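Local coordinates for protein prolyl-ACP dehydrogenase (Oscillatoria sp., PDB 4IRN) that oxidises the prolyl group carried on an acyl carrier protein during anatoxin-a biosynthesis, using bound FAD and an acyl-CoA dehydrogenase fold, at residues A[116-121]-A[387-392]; A[285-290]-A[362-367]; A[290-295]-A[331-336]; A[300-305]-A[310-315]. One frame throughout, in Å; residues are numbered along the deposited sequence.

Contact 1: residues A[116-121]-A[387-392]; sequences KDNGLI and ERELRD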
# COMPACT_ATOMS: atom_id res chain seq x y z
N LYS A 116 24.41 4.34 -17.29
CA LYS A 116 23.13 5.04 -17.15
C LYS A 116 22.14 4.69 -18.27
O LYS A 116 20.94 4.94 -18.13
CB LYS A 116 23.35 6.56 -17.05
CG LYS A 116 23.94 7.04 -15.73
CD LYS A 116 24.08 8.55 -15.71
CE LYS A 116 24.44 9.09 -14.35
NZ LYS A 116 24.67 10.55 -14.38
N ASP A 117 22.64 4.14 -19.39
CA ASP A 117 21.84 3.77 -20.55
C ASP A 117 21.11 2.46 -20.28
O ASP A 117 21.63 1.37 -20.57
CB ASP A 117 22.73 3.70 -21.82
CG ASP A 117 21.98 3.71 -23.14
OD1 ASP A 117 20.88 3.14 -23.21
OD2 ASP A 117 22.54 4.23 -24.14
N ASN A 118 19.90 2.57 -19.72
CA ASN A 118 19.06 1.43 -19.37
C ASN A 118 18.57 0.65 -20.60
O ASN A 118 18.41 -0.57 -20.52
CB ASN A 118 17.90 1.86 -18.46
CG ASN A 118 18.35 2.49 -17.17
OD1 ASN A 118 19.06 1.88 -16.37
ND2 ASN A 118 17.97 3.73 -16.95
N GLY A 119 18.37 1.35 -21.71
CA GLY A 119 17.94 0.74 -22.97
C GLY A 119 18.98 -0.20 -23.55
O GLY A 119 18.63 -1.29 -24.03
N LEU A 120 20.29 0.19 -23.46
CA LEU A 120 21.41 -0.62 -23.93
C LEU A 120 21.51 -1.87 -23.08
O LEU A 120 21.61 -2.97 -23.62
CB LEU A 120 22.74 0.18 -23.89
CG LEU A 120 24.04 -0.58 -24.24
CD1 LEU A 120 24.27 -0.65 -25.75
CD2 LEU A 120 25.22 0.05 -23.57
N ILE A 121 21.42 -1.69 -21.74
CA ILE A 121 21.44 -2.77 -20.75
C ILE A 121 20.33 -3.81 -21.06
O ILE A 121 20.62 -5.01 -21.07
CB ILE A 121 21.35 -2.19 -19.31
CG1 ILE A 121 22.61 -1.36 -18.94
CG2 ILE A 121 21.10 -3.30 -18.30
CD1 ILE A 121 22.45 -0.36 -17.77
N GLU A 387 13.73 11.49 -14.28
CA GLU A 387 12.48 11.25 -14.98
C GLU A 387 12.62 10.09 -15.98
O GLU A 387 11.75 9.22 -16.03
CB GLU A 387 11.95 12.56 -15.62
CG GLU A 387 12.77 13.16 -16.75
CD GLU A 387 12.24 12.91 -18.15
OE1 GLU A 387 11.05 12.52 -18.27
OE2 GLU A 387 12.99 13.11 -19.13
N ARG A 388 13.74 10.06 -16.74
CA ARG A 388 14.06 9.01 -17.72
C ARG A 388 14.15 7.65 -17.00
O ARG A 388 13.62 6.66 -17.50
CB ARG A 388 15.37 9.33 -18.44
CG ARG A 388 15.81 8.25 -19.43
CD ARG A 388 17.08 8.61 -20.19
NE ARG A 388 18.26 8.72 -19.32
CZ ARG A 388 18.91 9.85 -19.08
NH1 ARG A 388 18.52 10.98 -19.66
NH2 ARG A 388 19.97 9.86 -18.29
N GLU A 389 14.80 7.63 -15.80
CA GLU A 389 14.96 6.43 -14.98
C GLU A 389 13.61 5.77 -14.72
O GLU A 389 13.50 4.55 -14.92
CB GLU A 389 15.67 6.76 -13.64
CG GLU A 389 17.10 7.29 -13.78
CD GLU A 389 18.14 6.35 -14.38
OE1 GLU A 389 17.93 5.12 -14.37
OE2 GLU A 389 19.18 6.86 -14.86
N LEU A 390 12.56 6.58 -14.35
CA LEU A 390 11.20 6.08 -14.11
C LEU A 390 10.56 5.55 -15.39
O LEU A 390 9.98 4.45 -15.37
CB LEU A 390 10.30 7.15 -13.44
CG LEU A 390 8.82 6.77 -13.21
CD1 LEU A 390 8.67 5.56 -12.26
CD2 LEU A 390 8.03 7.95 -12.69
N ARG A 391 10.68 6.31 -16.51
CA ARG A 391 10.16 5.94 -17.83
C ARG A 391 10.71 4.58 -18.28
O ARG A 391 9.96 3.76 -18.80
CB ARG A 391 10.47 7.02 -18.88
CG ARG A 391 9.65 8.30 -18.73
CD ARG A 391 9.70 9.18 -19.98
NE ARG A 391 10.93 9.98 -20.04
CZ ARG A 391 11.98 9.69 -20.81
NH1 ARG A 391 11.96 8.62 -21.60
NH2 ARG A 391 13.05 10.46 -20.80
N ASP A 392 12.01 4.34 -18.03
CA ASP A 392 12.70 3.08 -18.36
C ASP A 392 12.25 1.94 -17.46
O ASP A 392 12.05 0.83 -17.94
CB ASP A 392 14.23 3.25 -18.30
CG ASP A 392 14.85 4.29 -19.22
OD1 ASP A 392 14.17 4.72 -20.18
OD2 ASP A 392 16.02 4.67 -18.98
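N118, in the first turn of helix 118-138, drives the NH2 end of its amide between two carboxylates of helix 386-395, those of E389 and D392. Two hydrogen bonds leave the single atom N118 ND2. One runs to E389 OE1 (2.9 Å) and reaches that oxygen from above the carboxylate plane; the other goes to D392 OD2 (3.0 Å), onto the anti lone pair, and is the straighter at 165°. Both acceptors lie in the plane of the amide, while the two carboxylates are turned steeply against it. E389 gets there by folding back at chi2 (-64°), which brings its end nearer than its CB suggests.

Both acids have a second partner: E389 OE2 pairs with R293 in a salt bridge, and D392 OD1 accepts from M241 N. Within helix 386-395, R391 grips E387 side-on with NE and NH2. On the facing segment, D117 is the N-cap of helix 118-138, its OD1 taking the amide of L120 at 3.0 Å.

A neutral amide that donates both protons to two buried acids ties the N-terminal and C-terminal family regions together, and with R293 and M241 it probably helps to keep both acids ionised.

Contact 2: residues A[285-290]-A[362-367]; sequences AAAVGT and EAWVQS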
# COMPACT_ATOMS: atom_id res chain seq x y z
N ALA A 285 19.02 -7.79 -13.23
CA ALA A 285 20.22 -7.83 -12.39
C ALA A 285 20.87 -6.45 -12.34
O ALA A 285 21.25 -5.98 -11.27
CB ALA A 285 21.20 -8.86 -12.93
N ALA A 286 20.93 -5.77 -13.51
CA ALA A 286 21.50 -4.43 -13.65
C ALA A 286 20.61 -3.35 -13.04
O ALA A 286 21.13 -2.34 -12.58
CB ALA A 286 21.77 -4.14 -15.10
N ALA A 287 19.27 -3.58 -13.03
CA ALA A 287 18.27 -2.68 -12.44
C ALA A 287 18.52 -2.49 -10.94
O ALA A 287 18.30 -1.40 -10.43
CB ALA A 287 16.87 -3.23 -12.67
N VAL A 288 19.04 -3.55 -10.27
CA VAL A 288 19.43 -3.55 -8.85
C VAL A 288 20.58 -2.54 -8.66
O VAL A 288 20.59 -1.81 -7.66
CB VAL A 288 19.78 -4.98 -8.33
CG1 VAL A 288 20.07 -4.98 -6.83
CG2 VAL A 288 18.65 -5.97 -8.64
N GLY A 289 21.49 -2.48 -9.64
CA GLY A 289 22.62 -1.56 -9.67
C GLY A 289 22.17 -0.12 -9.83
O GLY A 289 22.69 0.77 -9.15
N THR A 290 21.17 0.10 -10.71
CA THR A 290 20.53 1.40 -10.98
C THR A 290 19.86 1.90 -9.69
O THR A 290 19.97 3.09 -9.36
CB THR A 290 19.53 1.26 -12.14
OG1 THR A 290 20.19 0.70 -13.27
CG2 THR A 290 18.86 2.57 -12.51
N GLU A 362 8.71 -3.97 -9.78
CA GLU A 362 7.86 -3.08 -8.99
C GLU A 362 8.66 -2.23 -8.02
O GLU A 362 8.32 -1.07 -7.79
CB GLU A 362 6.78 -3.85 -8.25
CG GLU A 362 5.67 -4.37 -9.16
CD GLU A 362 4.69 -5.34 -8.52
OE1 GLU A 362 4.79 -5.63 -7.30
OE2 GLU A 362 3.77 -5.76 -9.25
N ALA A 363 9.72 -2.82 -7.43
CA ALA A 363 10.63 -2.15 -6.52
C ALA A 363 11.35 -1.01 -7.25
O ALA A 363 11.48 0.10 -6.70
CB ALA A 363 11.65 -3.16 -6.00
N TRP A 364 11.78 -1.27 -8.51
CA TRP A 364 12.45 -0.31 -9.36
C TRP A 364 11.58 0.91 -9.68
O TRP A 364 12.06 2.04 -9.54
CB TRP A 364 12.95 -0.98 -10.66
CG TRP A 364 13.94 -0.17 -11.45
CD1 TRP A 364 14.68 0.90 -11.02
CD2 TRP A 364 14.32 -0.40 -12.81
NE1 TRP A 364 15.47 1.38 -12.04
CE2 TRP A 364 15.28 0.59 -13.15
CE3 TRP A 364 13.93 -1.33 -13.79
CZ2 TRP A 364 15.86 0.67 -14.42
CZ3 TRP A 364 14.51 -1.26 -15.05
CH2 TRP A 364 15.47 -0.28 -15.35
N VAL A 365 10.32 0.69 -10.08
CA VAL A 365 9.36 1.74 -10.43
C VAL A 365 9.10 2.64 -9.23
O VAL A 365 9.17 3.86 -9.34
CB VAL A 365 8.05 1.14 -11.03
CG1 VAL A 365 6.92 2.15 -11.07
CG2 VAL A 365 8.30 0.56 -12.42
N GLN A 366 8.84 2.02 -8.08
CA GLN A 366 8.56 2.67 -6.81
C GLN A 366 9.71 3.52 -6.32
O GLN A 366 9.48 4.67 -5.93
CB GLN A 366 8.11 1.64 -5.76
CG GLN A 366 7.45 2.22 -4.51
CD GLN A 366 6.32 3.18 -4.76
OE1 GLN A 366 5.32 2.85 -5.41
NE2 GLN A 366 6.44 4.38 -4.19
N SER A 367 10.95 2.99 -6.37
CA SER A 367 12.16 3.71 -5.95
C SER A 367 12.46 4.90 -6.86
O SER A 367 12.90 5.95 -6.37
CB SER A 367 13.36 2.77 -5.88
OG SER A 367 13.18 1.79 -4.87
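The two helical segments come closest at A287 and W364, whose CA atoms lie 7.0 Å apart, and the contact is carried by the W364 indole on one side and A287 and T290 on the other. The methyl of A287 sits over a face of that ring: A287 CB is 3.8 Å from the centroid of the six-membered ring of W364 and 16° off its normal, a CH-pi contact. The nearest single atom to the methyl is W364 CE3, 3.7 Å from A287 CB.

One helical turn further on, T290 meets the other end of the indole. Its methyl CG2 comes within 3.6 Å of W364 NE1, approaching obliquely. T290 turns CG2 anti to its own backbone nitrogen, and this leaves the methyl on the side of the tryptophan while OG1 lies beside the backbone N. In W364, chi1 at -166° sends the indole across toward helix 285-304, where A287 and T290 both touch it.

All three side chains are buried. The same tryptophan also touches N118 of helix 118-138, A393 of helix 386-395 and M241 in a loop, while A285 and V288 lean on helix 316-344; the indole thus packs where helices 285-304, 350-375, 118-138 and 386-395 meet.

Contact 3: residues A[290-295]-A[331-336]; sequences TMERLL and NAKAYL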
# COMPACT_ATOMS: atom_id res chain seq x y z
N THR A 290 21.17 0.10 -10.71
CA THR A 290 20.53 1.40 -10.98
C THR A 290 19.86 1.90 -9.69
O THR A 290 19.97 3.09 -9.36
CB THR A 290 19.53 1.26 -12.14
OG1 THR A 290 20.19 0.70 -13.27
CG2 THR A 290 18.86 2.57 -12.51
N MET A 291 19.19 0.99 -8.96
CA MET A 291 18.52 1.26 -7.69
C MET A 291 19.52 1.72 -6.64
O MET A 291 19.21 2.63 -5.87
CB MET A 291 17.76 0.02 -7.21
CG MET A 291 16.51 -0.32 -8.02
SD MET A 291 15.76 -1.91 -7.59
CE MET A 291 15.06 -1.51 -6.03
N GLU A 292 20.74 1.12 -6.63
CA GLU A 292 21.83 1.49 -5.72
C GLU A 292 22.33 2.90 -6.05
O GLU A 292 22.58 3.67 -5.13
CB GLU A 292 22.98 0.47 -5.79
CG GLU A 292 23.95 0.54 -4.62
CD GLU A 292 25.06 -0.49 -4.62
OE1 GLU A 292 24.75 -1.71 -4.61
OE2 GLU A 292 26.25 -0.09 -4.61
N ARG A 293 22.44 3.24 -7.37
CA ARG A 293 22.87 4.57 -7.82
C ARG A 293 21.89 5.66 -7.40
O ARG A 293 22.33 6.68 -6.87
CB ARG A 293 23.15 4.61 -9.34
CG ARG A 293 23.69 5.98 -9.82
CD ARG A 293 24.03 6.04 -11.29
NE ARG A 293 22.85 5.97 -12.14
CZ ARG A 293 22.53 4.92 -12.90
NH1 ARG A 293 23.32 3.86 -12.94
NH2 ARG A 293 21.43 4.94 -13.63
N LEU A 294 20.59 5.44 -7.61
CA LEU A 294 19.53 6.39 -7.23
C LEU A 294 19.40 6.58 -5.74
O LEU A 294 19.02 7.65 -5.31
CB LEU A 294 18.17 6.01 -7.83
CG LEU A 294 18.07 5.76 -9.35
CD1 LEU A 294 16.68 5.28 -9.70
CD2 LEU A 294 18.46 6.99 -10.17
N LEU A 295 19.70 5.55 -4.94
CA LEU A 295 19.66 5.65 -3.48
C LEU A 295 20.75 6.60 -2.99
O LEU A 295 20.45 7.52 -2.23
CB LEU A 295 19.77 4.26 -2.78
CG LEU A 295 19.89 4.21 -1.24
CD1 LEU A 295 18.73 4.95 -0.53
CD2 LEU A 295 19.95 2.79 -0.76
N ASN A 331 16.23 -6.35 -0.57
CA ASN A 331 15.29 -7.41 -0.97
C ASN A 331 15.54 -7.84 -2.41
O ASN A 331 15.48 -9.03 -2.72
CB ASN A 331 13.85 -6.95 -0.83
CG ASN A 331 13.29 -6.98 0.57
OD1 ASN A 331 13.43 -7.98 1.29
ND2 ASN A 331 12.57 -5.91 0.95
N ALA A 332 15.80 -6.85 -3.31
CA ALA A 332 16.10 -7.07 -4.73
C ALA A 332 17.38 -7.91 -4.86
O ALA A 332 17.41 -8.85 -5.65
CB ALA A 332 16.26 -5.74 -5.44
N LYS A 333 18.40 -7.59 -4.05
CA LYS A 333 19.68 -8.31 -4.01
C LYS A 333 19.44 -9.77 -3.59
O LYS A 333 19.95 -10.68 -4.24
CB LYS A 333 20.67 -7.62 -3.04
CG LYS A 333 21.38 -6.41 -3.62
CD LYS A 333 22.25 -5.72 -2.58
CE LYS A 333 22.95 -4.48 -3.11
NZ LYS A 333 23.79 -3.83 -2.07
N ALA A 334 18.60 -9.98 -2.56
CA ALA A 334 18.23 -11.31 -2.08
C ALA A 334 17.55 -12.19 -3.16
O ALA A 334 17.92 -13.35 -3.31
CB ALA A 334 17.33 -11.18 -0.87
N TYR A 335 16.59 -11.62 -3.93
CA TYR A 335 15.88 -12.35 -4.99
C TYR A 335 16.80 -12.68 -6.13
O TYR A 335 16.70 -13.79 -6.68
CB TYR A 335 14.65 -11.59 -5.51
CG TYR A 335 13.42 -11.74 -4.65
CD1 TYR A 335 12.75 -12.96 -4.56
CD2 TYR A 335 12.90 -10.65 -3.95
CE1 TYR A 335 11.62 -13.11 -3.75
CE2 TYR A 335 11.77 -10.79 -3.15
CZ TYR A 335 11.14 -12.02 -3.04
OH TYR A 335 10.02 -12.15 -2.24
N LEU A 336 17.70 -11.74 -6.49
CA LEU A 336 18.67 -11.90 -7.57
C LEU A 336 19.70 -12.98 -7.25
O LEU A 336 20.00 -13.81 -8.11
CB LEU A 336 19.36 -10.55 -7.88
CG LEU A 336 20.46 -10.57 -8.94
CD1 LEU A 336 19.93 -11.02 -10.30
CD2 LEU A 336 21.17 -9.24 -9.01
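This is a sparse helix-to-helix contact, one apolar touch and one weak ion pair, between helices 285-304 and 316-344 in the helical C-terminal region of the acyl-CoA dehydrogenase fold. The helices stand well apart here: the nearest CA atoms, those of M291 and A332, are 9.2 Å from each other, and M291, E292 and K333 do most of the reaching.

On the buried side M291 reaches out with its thioether, and M291 SD lies 4.4 Å from A332 CB. Nearer the surface, E292 and K333 span the gap. E292 is extended from CG, which stands anti to the backbone nitrogen (chi1 -163°); K333 is extended as well and brings its ammonium in across the glutamate at about a right angle. K333 NZ and E292 OE1 are 3.4 Å apart, a salt bridge whose hydrogen bond is weak. The aliphatic CE of K333 is almost as close to that oxygen, at 3.6 Å. E292 OE1 has a stronger partner in Q109, so the lysine is a secondary hold on this carboxylate.

M291 also packs on A363 and W364 of helix 350-375, and L329 of helix 316-344 fills in beside M291 and E292. On helix 316-344, N331, A334 and Y335 face the third subunit.

Contact 4: residues A[300-305]-A[310-315]; sequences RYARSH and QAIGKF. With FAD (flavin-adenine dinucleotide), chain J.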
# COMPACT_ATOMS: atom_id res chain seq x y z
N ARG A 300 22.55 11.93 -1.00
CA ARG A 300 23.35 13.13 -1.25
C ARG A 300 22.46 14.37 -1.30
O ARG A 300 22.77 15.35 -0.63
CB ARG A 300 24.16 13.00 -2.56
CG ARG A 300 25.46 12.23 -2.42
CD ARG A 300 26.31 12.31 -3.68
NE ARG A 300 26.68 10.99 -4.18
CZ ARG A 300 26.48 10.56 -5.42
NH1 ARG A 300 25.83 11.34 -6.29
NH2 ARG A 300 26.83 9.34 -5.78
N TYR A 301 21.35 14.32 -2.07
CA TYR A 301 20.40 15.43 -2.20
C TYR A 301 19.65 15.73 -0.89
O TYR A 301 19.47 16.91 -0.55
CB TYR A 301 19.41 15.19 -3.35
CG TYR A 301 18.70 16.44 -3.78
CD1 TYR A 301 19.29 17.33 -4.67
CD2 TYR A 301 17.43 16.76 -3.29
CE1 TYR A 301 18.66 18.51 -5.06
CE2 TYR A 301 16.78 17.93 -3.67
CZ TYR A 301 17.40 18.80 -4.56
OH TYR A 301 16.78 19.96 -4.96
N ALA A 302 19.22 14.68 -0.16
CA ALA A 302 18.51 14.82 1.11
C ALA A 302 19.39 15.43 2.21
O ALA A 302 18.88 16.06 3.14
CB ALA A 302 17.94 13.48 1.55
N ARG A 303 20.71 15.26 2.08
CA ARG A 303 21.70 15.83 3.00
C ARG A 303 22.13 17.24 2.56
O ARG A 303 22.35 18.10 3.40
CB ARG A 303 22.90 14.90 3.10
CG ARG A 303 22.58 13.54 3.75
CD ARG A 303 23.85 12.73 3.83
NE ARG A 303 24.64 13.28 4.93
CZ ARG A 303 25.72 12.75 5.48
NH1 ARG A 303 26.21 11.60 5.03
NH2 ARG A 303 26.33 13.36 6.49
N SER A 304 22.25 17.46 1.24
CA SER A 304 22.65 18.74 0.64
C SER A 304 21.55 19.79 0.62
O SER A 304 21.78 20.91 1.06
CB SER A 304 23.17 18.53 -0.78
OG SER A 304 24.38 17.78 -0.79
N HIS A 305 20.38 19.45 0.04
CA HIS A 305 19.28 20.40 -0.08
C HIS A 305 18.66 20.78 1.24
O HIS A 305 18.29 19.90 2.03
CB HIS A 305 18.23 19.95 -1.11
CG HIS A 305 17.33 21.05 -1.54
ND1 HIS A 305 17.81 22.16 -2.22
CD2 HIS A 305 15.99 21.20 -1.37
CE1 HIS A 305 16.76 22.93 -2.44
NE2 HIS A 305 15.64 22.39 -1.95
N GLN A 310 17.08 23.62 7.74
CA GLN A 310 17.73 22.33 7.89
C GLN A 310 17.69 21.50 6.61
O GLN A 310 16.93 21.83 5.69
CB GLN A 310 17.18 21.56 9.10
CG GLN A 310 15.67 21.43 9.14
CD GLN A 310 15.20 20.46 10.20
OE1 GLN A 310 15.67 20.45 11.35
NE2 GLN A 310 14.21 19.65 9.83
N ALA A 311 18.51 20.42 6.53
CA ALA A 311 18.54 19.53 5.38
C ALA A 311 17.21 18.84 5.34
O ALA A 311 16.66 18.52 6.39
CB ALA A 311 19.65 18.51 5.52
N ILE A 312 16.67 18.62 4.13
CA ILE A 312 15.37 17.99 3.91
C ILE A 312 15.24 16.59 4.53
O ILE A 312 14.16 16.21 4.96
CB ILE A 312 14.90 18.06 2.42
CG1 ILE A 312 15.99 17.53 1.46
CG2 ILE A 312 14.47 19.49 2.04
CD1 ILE A 312 15.48 16.76 0.29
N GLY A 313 16.37 15.86 4.59
CA GLY A 313 16.46 14.53 5.19
C GLY A 313 16.24 14.51 6.70
O GLY A 313 16.08 13.44 7.27
N LYS A 314 16.22 15.68 7.34
CA LYS A 314 15.93 15.81 8.76
C LYS A 314 14.42 15.70 9.04
O LYS A 314 14.02 15.50 10.19
CB LYS A 314 16.53 17.11 9.36
CG LYS A 314 18.07 17.15 9.35
CD LYS A 314 18.69 16.21 10.37
CE LYS A 314 20.18 16.13 10.22
NZ LYS A 314 20.77 15.17 11.18
N PHE A 315 13.59 15.82 7.98
CA PHE A 315 12.14 15.65 8.05
C PHE A 315 11.88 14.17 7.76
O PHE A 315 12.37 13.64 6.75
CB PHE A 315 11.41 16.54 7.03
CG PHE A 315 11.70 18.02 7.16
CD1 PHE A 315 11.14 18.77 8.19
CD2 PHE A 315 12.50 18.67 6.23
CE1 PHE A 315 11.41 20.15 8.30
CE2 PHE A 315 12.77 20.04 6.34
CZ PHE A 315 12.22 20.77 7.37
PA FAD J . 11.70 21.61 -1.93
O1A FAD J . 11.41 22.71 -0.97
O2A FAD J . 13.04 21.63 -2.68
O5B FAD J . 11.47 20.19 -1.24
C5B FAD J . 12.49 19.17 -1.27
C4B FAD J . 11.79 17.95 -0.76
O4B FAD J . 11.77 17.97 0.68
C3B FAD J . 10.34 17.84 -1.24
O3B FAD J . 10.17 16.64 -1.97
C2B FAD J . 9.47 17.89 0.03
O2B FAD J . 8.65 16.74 0.05
C1B FAD J . 10.47 17.79 1.19
N9A FAD J . 10.25 18.77 2.24
C8A FAD J . 10.63 20.09 2.25
N7A FAD J . 10.24 20.76 3.31
C5A FAD J . 9.55 19.82 4.06
C6A FAD J . 8.88 19.90 5.31
N6A FAD J . 8.74 21.02 6.01
N1A FAD J . 8.32 18.76 5.78
C2A FAD J . 8.41 17.65 5.06
N3A FAD J . 9.00 17.46 3.87
C4A FAD J . 9.56 18.59 3.42
N1 FAD J . 5.85 28.14 -8.40
C2 FAD J . 5.42 29.45 -8.59
O2 FAD J . 5.59 30.32 -7.73
N3 FAD J . 4.78 29.81 -9.75
C4 FAD J . 4.51 28.97 -10.80
O4 FAD J . 3.93 29.40 -11.80
C4X FAD J . 4.97 27.58 -10.61
N5 FAD J . 4.78 26.72 -11.59
C5X FAD J . 5.25 25.43 -11.42
C6 FAD J . 5.04 24.50 -12.44
C7 FAD J . 5.48 23.19 -12.34
C7M FAD J . 5.18 22.21 -13.45
C8 FAD J . 6.18 22.78 -11.18
C8M FAD J . 6.69 21.37 -11.02
C9 FAD J . 6.40 23.70 -10.16
C9A FAD J . 5.94 25.02 -10.25
N10 FAD J . 6.14 25.99 -9.23
C10 FAD J . 5.65 27.26 -9.37
C1' FAD J . 6.94 25.61 -8.04
C2' FAD J . 6.25 24.51 -7.25
O2' FAD J . 5.22 25.05 -6.43
C3' FAD J . 7.26 23.70 -6.44
O3' FAD J . 7.37 22.37 -6.94
C4' FAD J . 7.01 23.69 -4.93
O4' FAD J . 7.16 25.04 -4.50
C5' FAD J . 8.00 22.79 -4.21
O5' FAD J . 9.27 23.13 -4.82
P FAD J . 10.57 22.37 -4.45
O1P FAD J . 10.63 21.00 -5.00
O2P FAD J . 11.54 23.49 -4.75
O3P FAD J . 10.54 22.06 -2.88
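H305, just past the end of helix 285-304, offers its carbonyl to the amide of I312: I312 N to H305 O is 2.9 Å, nearly straight at 165°. A second backbone bond joins G313 N to A302 O, also 2.9 Å. A302 O, near the helix end, thus finds its donor in the incoming turn. A311 CA adds a C-H contact to H305 O at 3.4 Å, and the methyl of A311 rests against the carbonyl oxygens of A302 and R303.

The imidazole reaches the cofactor: H305 NE2 gives a weak, bent bond to FAD O2A (2.8 Å, 122°), and Y301 OH stands over the ring. I312 lies against both the helix and the ribose: its CG2 is 3.4 Å from FAD O4B, and its CD1 packs on Y301 and A302. F315 lays one face on the adenine, with Q310 NE2 over the opposite face.

Together with A377 N, and with T195 OG1 and backbone atoms of H160, A162, T163 and F398 of the second subunit, the end of helix 285-304 and the short hairpin and 3-10 turn after it form part of an intersubunit FAD site, as in acyl-CoA dehydrogenases.

Helix 285-304 supplies one segment of contacts 2, 3 and 4, and contact 1 packs against it. Contacts 2 and 3 have centres only about 6 Å apart and share T290, with W364 CD1 3.7 Å from M291 CG. Contact 1, centred about 11 Å from contact 2, joins them through T290 CG2, 3.3 Å from E389 OE1, and through the salt bridge between R293 NH2 and E389 OE2. Contact 4 stands apart at the far end of the helix, its centre about 22 to 26 Å from the others, and is the one that touches FAD directly. The D392 and W364 side chains of contacts 1 and 2 each lie about 10 Å from a bound FAD, whereas contact 3 is away from the annotated sites.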